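Local coordinates for DUF4973 domain-containing protein (Bacteroides thetaiotaomicron, PDB 4QNI) that is of unknown function but, as a two-domain protein from a gut bacterium, probably serves as an auxiliary nutrient-binding protein, at residues N26-Y31 / R164-N169; T218-V223 / Y233-A238. One frame throughout, in Å; residues are numbered along the deposited sequence.

Contact 1 of 2, residues N26-Y31 / R164-N169; sequences NIYVPY and RIFPFN. With EDO (1,2-ethanediol), chain I.
CD2 of Phe166 lies over one face of the Tyr28 ring, near its margin; the planes are 24° apart but the rings share little area. Tyr28 CE1 and CD1 rest instead on Phe166 CB, with CE1 to CB 3.6 Å. The amide carbon CG of Asn26 sits at the edge of the Phe166 ring, while CZ of that ring lies over the centre of the Arg164 guanidinium. Phe168 presents a face to Pro30: Pro30 CA stands 3.8 Å from the Phe168 ring centroid in a CH-pi contact. Phe168 CG is held between its backbone N and carbonyl carbon (chi1 64°), which swings the ring across to segment 26-31 and brings Phe168 CE2 to 3.3 Å from Pro30 N. Beneath these groups, strand 24-30 runs parallel to strand 160-168 in a mixed sheet, the second strand leading toward the C-terminal domain. Five backbone hydrogen bonds join the segments, from Ile27 N to Arg164 O (2.9 Å) through to one from Tyr31 N, just past the strand, to Phe168 O (2.8 Å). On the face opposite Tyr28 and Phe166, Ile165 CD1 meets Ile27 CG2 at 4.0 Å, and Phe125 of strand 118-126 covers Val29 and Ile165. Water 1 bridges Asn26 OD1 and Arg164 NH1, and Arg164 NH2 makes a salt bridge with Glu225. Trp333 stacks on Tyr28 and also meets the Phe168 ring.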
loop_
_atom_site.group_PDB
_atom_site.type_symbol
_atom_site.label_atom_id
_atom_site.label_comp_id
_atom_site.label_asym_id
_atom_site.label_seq_id
_atom_site.Cartn_x
_atom_site.Cartn_y
_atom_site.Cartn_z
ATOM N N ASN A 26 -18.288 -3.992 10.978
ATOM C CA ASN A 26 -18.772 -5.036 11.848
ATOM C C ASN A 26 -18.977 -4.459 13.239
ATOM O O ASN A 26 -18.071 -3.864 13.802
ATOM C CB ASN A 26 -17.794 -6.221 11.838
ATOM C CG ASN A 26 -17.881 -7.118 10.611
ATOM O OD1 ASN A 26 -18.767 -7.024 9.763
ATOM N ND2 ASN A 26 -16.952 -8.037 10.487
ATOM N N ILE A 27 -20.194 -4.583 13.769
ATOM C CA ILE A 27 -20.592 -4.047 15.063
ATOM C C ILE A 27 -21.122 -5.196 15.907
ATOM O O ILE A 27 -22.069 -5.879 15.499
ATOM C CB ILE A 27 -21.667 -2.947 14.824
ATOM C CG1 ILE A 27 -21.120 -1.717 14.071
ATOM C CG2 ILE A 27 -22.415 -2.565 16.076
ATOM C CD1 ILE A 27 -19.964 -1.066 14.643
ATOM N N TYR A 28 -20.566 -5.362 17.096
ATOM C CA TYR A 28 -20.950 -6.417 18.016
ATOM C C TYR A 28 -21.795 -5.808 19.110
ATOM O O TYR A 28 -21.386 -4.861 19.785
ATOM C CB TYR A 28 -19.695 -7.144 18.553
ATOM C CG TYR A 28 -19.095 -8.093 17.534
ATOM C CD1 TYR A 28 -19.467 -9.438 17.499
ATOM C CD2 TYR A 28 -18.171 -7.643 16.585
ATOM C CE1 TYR A 28 -18.936 -10.313 16.547
ATOM C CE2 TYR A 28 -17.621 -8.512 15.641
ATOM C CZ TYR A 28 -18.023 -9.842 15.611
ATOM O OH TYR A 28 -17.506 -10.724 14.684
ATOM N N VAL A 29 -23.010 -6.325 19.229
ATOM C CA VAL A 29 -24.054 -5.846 20.137
ATOM C C VAL A 29 -24.472 -7.016 21.051
ATOM O O VAL A 29 -24.758 -8.084 20.526
ATOM C CB VAL A 29 -25.287 -5.290 19.342
ATOM C CG1 VAL A 29 -26.283 -4.617 20.274
ATOM C CG2 VAL A 29 -24.880 -4.357 18.207
ATOM N N PRO A 30 -24.520 -6.882 22.390
ATOM C CA PRO A 30 -24.942 -8.041 23.200
ATOM C C PRO A 30 -26.361 -8.425 22.819
ATOM O O PRO A 30 -27.159 -7.531 22.556
ATOM C CB PRO A 30 -24.833 -7.559 24.657
ATOM C CG PRO A 30 -24.713 -6.121 24.594
ATOM C CD PRO A 30 -24.218 -5.707 23.228
ATOM N N TYR A 31 -26.650 -9.747 22.701
ATOM C CA TYR A 31 -27.983 -10.223 22.328
ATOM C C TYR A 31 -28.997 -9.670 23.338
ATOM O O TYR A 31 -30.052 -9.180 22.945
ATOM C CB TYR A 31 -28.014 -11.742 22.228
ATOM C CG TYR A 31 -29.410 -12.297 22.068
ATOM C CD1 TYR A 31 -30.047 -12.293 20.829
ATOM C CD2 TYR A 31 -30.097 -12.837 23.157
ATOM C CE1 TYR A 31 -31.343 -12.790 20.679
ATOM C CE2 TYR A 31 -31.388 -13.339 23.018
ATOM C CZ TYR A 31 -32.005 -13.318 21.774
ATOM O OH TYR A 31 -33.269 -13.836 21.614
ATOM N N ARG A 164 -22.786 -4.158 9.760
ATOM C CA ARG A 164 -23.063 -5.575 9.878
ATOM C C ARG A 164 -23.237 -5.826 11.356
ATOM O O ARG A 164 -22.269 -5.680 12.130
ATOM C CB ARG A 164 -21.951 -6.455 9.275
ATOM C CG ARG A 164 -22.181 -7.950 9.518
ATOM C CD ARG A 164 -23.119 -8.556 8.491
ATOM N NE ARG A 164 -23.429 -9.961 8.766
ATOM C CZ ARG A 164 -22.767 -11.006 8.272
ATOM N NH1 ARG A 164 -21.683 -10.828 7.533
ATOM N NH2 ARG A 164 -23.163 -12.237 8.550
ATOM N N ILE A 165 -24.492 -6.064 11.758
ATOM C CA ILE A 165 -24.781 -6.250 13.172
ATOM C C ILE A 165 -24.619 -7.676 13.566
ATOM O O ILE A 165 -25.289 -8.570 13.012
ATOM C CB ILE A 165 -26.208 -5.757 13.548
ATOM C CG1 ILE A 165 -26.457 -4.280 13.106
ATOM C CG2 ILE A 165 -26.503 -6.004 15.035
ATOM C CD1 ILE A 165 -25.555 -3.272 13.677
ATOM N N PHE A 166 -23.769 -7.890 14.555
ATOM C CA PHE A 166 -23.650 -9.210 15.161
ATOM C C PHE A 166 -24.133 -9.186 16.611
ATOM O O PHE A 166 -23.397 -8.702 17.475
ATOM C CB PHE A 166 -22.210 -9.765 15.131
ATOM C CG PHE A 166 -21.701 -10.147 13.773
ATOM C CD1 PHE A 166 -22.223 -11.251 13.101
ATOM C CD2 PHE A 166 -20.713 -9.399 13.151
ATOM C CE1 PHE A 166 -21.753 -11.598 11.830
ATOM C CE2 PHE A 166 -20.241 -9.758 11.889
ATOM C CZ PHE A 166 -20.770 -10.846 11.236
ATOM N N PRO A 167 -25.320 -9.733 16.928
ATOM C CA PRO A 167 -25.631 -9.982 18.346
ATOM C C PRO A 167 -24.606 -10.968 18.920
ATOM O O PRO A 167 -24.086 -11.821 18.190
ATOM C CB PRO A 167 -27.012 -10.654 18.311
ATOM C CG PRO A 167 -27.476 -10.547 16.927
ATOM C CD PRO A 167 -26.297 -10.396 16.051
ATOM N N PHE A 168 -24.299 -10.871 20.192
ATOM C CA PHE A 168 -23.418 -11.879 20.757
ATOM C C PHE A 168 -23.962 -12.354 22.075
ATOM O O PHE A 168 -24.522 -11.558 22.824
ATOM C CB PHE A 168 -21.961 -11.406 20.896
ATOM C CG PHE A 168 -21.694 -10.263 21.845
ATOM C CD1 PHE A 168 -21.409 -10.503 23.191
ATOM C CD2 PHE A 168 -21.658 -8.948 21.383
ATOM C CE1 PHE A 168 -21.143 -9.440 24.065
ATOM C CE2 PHE A 168 -21.362 -7.889 22.255
ATOM C CZ PHE A 168 -21.092 -8.145 23.580
ATOM N N ASN A 169 -23.789 -13.646 22.358
ATOM C CA ASN A 169 -24.104 -14.243 23.639
ATOM C C ASN A 169 -22.750 -14.755 24.187
ATOM O O ASN A 169 -21.703 -14.404 23.625
ATOM C CB ASN A 169 -25.199 -15.324 23.506
ATOM C CG ASN A 169 -24.833 -16.515 22.639
ATOM O OD1 ASN A 169 -23.671 -16.751 22.310
ATOM N ND2 ASN A 169 -25.830 -17.265 22.200
HETATM C C1 EDO I . -26.827 -12.254 26.794
HETATM O O1 EDO I . -26.751 -13.666 26.668
HETATM C C2 EDO I . -26.069 -11.509 25.660
HETATM O O2 EDO I . -24.670 -11.380 25.942
HETATM O O HOH W 1 -19.338 -8.878 7.354
#

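Contact 2 of 2, residues T218-V223 / Y233-A238; sequences TYAGIV and YKIKFA. With EDO (1,2-ethanediol), chain E; EDO (1,2-ethanediol), chain G.
Thr218, Tyr233 and Ile235 carry most of this antiparallel pairing of strands 215-219 and 234-240 in the large sheet of the C-terminal domain. Thr218 and Ile235 form a hydrogen-bonded pair: Ile235 N reaches Thr218 O at 2.8 Å, nearly straight at 171°, and Thr218 N returns a bond to Ile235 O. Thr218 OG1 sits between its backbone N and carbonyl carbon (chi1 77°). From there it donates to Tyr219 O at 3.1 Å, approaching from above the carbonyl plane rather than along a lone pair. Thr218 CG2 lies against Phe237 CE1 at 3.8 Å. An alanine here would probably leave Tyr219 O without this hydroxyl partner and open a gap beside the Phe237 ring. Past the strand, Ala220 N bonds to Tyr233 O at 2.7 Å, and the chain makes a type II' turn from Ala220 to Val223. Ala220 CB touches Tyr233 CB and Ile235 CG1. Tyr233 crosses Val223 at about a right angle, and Tyr233 OH is hydrogen-bonded to Ile299 N. On the face opposite Thr218 and Ile235, Lys234 lies alongside Tyr219; Lys234 NZ makes a salt bridge with Asp131 and donates to an ethanediol O1. Val223 CG2 touches Tyr233 CG at 4.0 Å.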
loop_
_atom_site.group_PDB
_atom_site.type_symbol
_atom_site.label_atom_id
_atom_site.label_comp_id
_atom_site.label_asym_id
_atom_site.label_seq_id
_atom_site.Cartn_x
_atom_site.Cartn_y
_atom_site.Cartn_z
ATOM N N THR A 218 -24.010 -22.974 13.581
ATOM C CA THR A 218 -22.903 -22.908 12.629
ATOM C C THR A 218 -23.476 -23.450 11.321
ATOM O O THR A 218 -24.487 -24.173 11.349
ATOM C CB THR A 218 -21.656 -23.722 13.068
ATOM O OG1 THR A 218 -21.898 -25.114 12.825
ATOM C CG2 THR A 218 -21.155 -23.442 14.530
ATOM N N TYR A 219 -22.857 -23.159 10.194
ATOM C CA TYR A 219 -23.237 -23.882 8.996
ATOM C C TYR A 219 -22.593 -25.292 9.089
ATOM O O TYR A 219 -21.585 -25.459 9.782
ATOM C CB TYR A 219 -22.836 -23.145 7.712
ATOM C CG TYR A 219 -23.613 -21.861 7.538
ATOM C CD1 TYR A 219 -24.976 -21.883 7.259
ATOM C CD2 TYR A 219 -22.998 -20.625 7.706
ATOM C CE1 TYR A 219 -25.714 -20.708 7.195
ATOM C CE2 TYR A 219 -23.718 -19.441 7.595
ATOM C CZ TYR A 219 -25.078 -19.488 7.344
ATOM O OH TYR A 219 -25.789 -18.332 7.208
ATOM N N ALA A 220 -23.220 -26.301 8.461
ATOM C CA ALA A 220 -22.726 -27.676 8.472
ATOM C C ALA A 220 -21.364 -27.783 7.787
ATOM O O ALA A 220 -21.175 -27.256 6.692
ATOM C CB ALA A 220 -23.741 -28.598 7.803
ATOM N N GLY A 221 -20.419 -28.402 8.476
ATOM C CA GLY A 221 -19.052 -28.590 8.012
ATOM C C GLY A 221 -18.369 -27.432 7.306
ATOM O O GLY A 221 -18.073 -26.400 7.912
ATOM N N ILE A 222 -18.095 -27.622 6.006
ATOM C CA ILE A 222 -17.363 -26.673 5.153
ATOM C C ILE A 222 -18.242 -25.561 4.608
ATOM O O ILE A 222 -17.712 -24.598 4.045
ATOM C CB ILE A 222 -16.631 -27.403 4.011
ATOM C CG1 ILE A 222 -17.612 -28.229 3.162
ATOM C CG2 ILE A 222 -15.512 -28.262 4.589
ATOM C CD1 ILE A 222 -17.089 -28.602 1.941
ATOM N N VAL A 223 -19.577 -25.681 4.769
ATOM C CA VAL A 223 -20.513 -24.637 4.330
ATOM C C VAL A 223 -20.235 -23.386 5.164
ATOM O O VAL A 223 -19.902 -23.489 6.346
ATOM C CB VAL A 223 -21.995 -25.092 4.452
ATOM C CG1 VAL A 223 -22.968 -24.000 3.987
ATOM C CG2 VAL A 223 -22.242 -26.389 3.692
ATOM N N TYR A 233 -28.222 -25.722 5.449
ATOM C CA TYR A 233 -27.209 -26.384 6.279
ATOM C C TYR A 233 -26.936 -25.742 7.675
ATOM O O TYR A 233 -25.773 -25.692 8.095
ATOM C CB TYR A 233 -25.908 -26.455 5.461
ATOM C CG TYR A 233 -26.114 -27.155 4.135
ATOM C CD1 TYR A 233 -26.205 -28.545 4.063
ATOM C CD2 TYR A 233 -26.273 -26.427 2.955
ATOM C CE1 TYR A 233 -26.426 -29.193 2.854
ATOM C CE2 TYR A 233 -26.499 -27.069 1.737
ATOM C CZ TYR A 233 -26.581 -28.451 1.694
ATOM O OH TYR A 233 -26.815 -29.097 0.505
ATOM N N LYS A 234 -27.994 -25.361 8.432
ATOM C CA LYS A 234 -27.790 -24.792 9.778
ATOM C C LYS A 234 -27.765 -25.874 10.871
ATOM O O LYS A 234 -28.729 -26.635 11.034
ATOM C CB LYS A 234 -28.846 -23.732 10.121
ATOM C CG LYS A 234 -28.790 -22.526 9.185
ATOM C CD LYS A 234 -30.086 -21.743 9.213
ATOM C CE LYS A 234 -30.153 -20.765 10.358
ATOM N NZ LYS A 234 -31.520 -20.230 10.480
ATOM N N ILE A 235 -26.665 -25.907 11.644
ATOM C CA ILE A 235 -26.489 -26.853 12.747
ATOM C C ILE A 235 -26.575 -26.062 14.069
ATOM O O ILE A 235 -25.724 -25.222 14.341
ATOM C CB ILE A 235 -25.150 -27.649 12.610
ATOM C CG1 ILE A 235 -24.984 -28.324 11.218
ATOM C CG2 ILE A 235 -24.976 -28.646 13.766
ATOM C CD1 ILE A 235 -26.190 -29.261 10.664
ATOM N N LYS A 236 -27.605 -26.344 14.872
ATOM C CA LYS A 236 -27.871 -25.664 16.141
ATOM C C LYS A 236 -27.075 -26.241 17.270
ATOM O O LYS A 236 -26.979 -27.462 17.388
ATOM C CB LYS A 236 -29.362 -25.743 16.495
ATOM C CG LYS A 236 -30.267 -24.896 15.605
ATOM C CD LYS A 236 -31.761 -25.209 15.817
ATOM C CE LYS A 236 -32.321 -24.823 17.177
ATOM N NZ LYS A 236 -33.689 -25.377 17.406
ATOM N N PHE A 237 -26.506 -25.355 18.118
ATOM C CA PHE A 237 -25.742 -25.712 19.330
ATOM C C PHE A 237 -26.384 -25.045 20.543
ATOM O O PHE A 237 -26.390 -23.813 20.651
ATOM C CB PHE A 237 -24.263 -25.312 19.214
ATOM C CG PHE A 237 -23.457 -26.106 18.210
ATOM C CD1 PHE A 237 -23.552 -25.839 16.845
ATOM C CD2 PHE A 237 -22.514 -27.045 18.636
ATOM C CE1 PHE A 237 -22.783 -26.558 15.918
ATOM C CE2 PHE A 237 -21.725 -27.747 17.707
ATOM C CZ PHE A 237 -21.897 -27.531 16.356
ATOM N N ALA A 238 -26.971 -25.861 21.419
ATOM C CA ALA A 238 -27.655 -25.398 22.634
ATOM C C ALA A 238 -26.783 -25.752 23.821
ATOM O O ALA A 238 -26.439 -26.907 23.969
ATOM C CB ALA A 238 -29.037 -26.044 22.747
HETATM C C1 EDO E . -19.292 -26.826 13.263
HETATM O O1 EDO E . -20.360 -27.729 13.061
HETATM C C2 EDO E . -17.989 -27.441 12.786
HETATM O O2 EDO E . -17.983 -27.530 11.373
HETATM C C1 EDO G . -32.528 -19.805 13.683
HETATM O O1 EDO G . -31.482 -19.008 13.141
HETATM C C2 EDO G . -33.626 -18.914 14.305
HETATM O O2 EDO G . -34.482 -18.419 13.280
#

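Both segments of contact 2 come later in the chain than those of contact 1. The centres of the two contacts lie 19 Å apart, and their nearest atoms are about 7 Å apart without touching. Contact 1 is a parallel pairing near the middle of the molecule that sets a strand from the DUF4973 part beside the one that leads into the C-terminal part; contact 2 is a local antiparallel pairing wholly within the latter. Strand 205-210, the neighbour of 215-219 in the large sheet, connects them: Val210 packs on Tyr31 and Asn169, and Tyr209 meets Tyr219. Asn169 ND2 also bonds to Asp212 O. Ethanediol molecules, probably from the crystallisation liquor, lie at both contacts; none identifies a nutrient site.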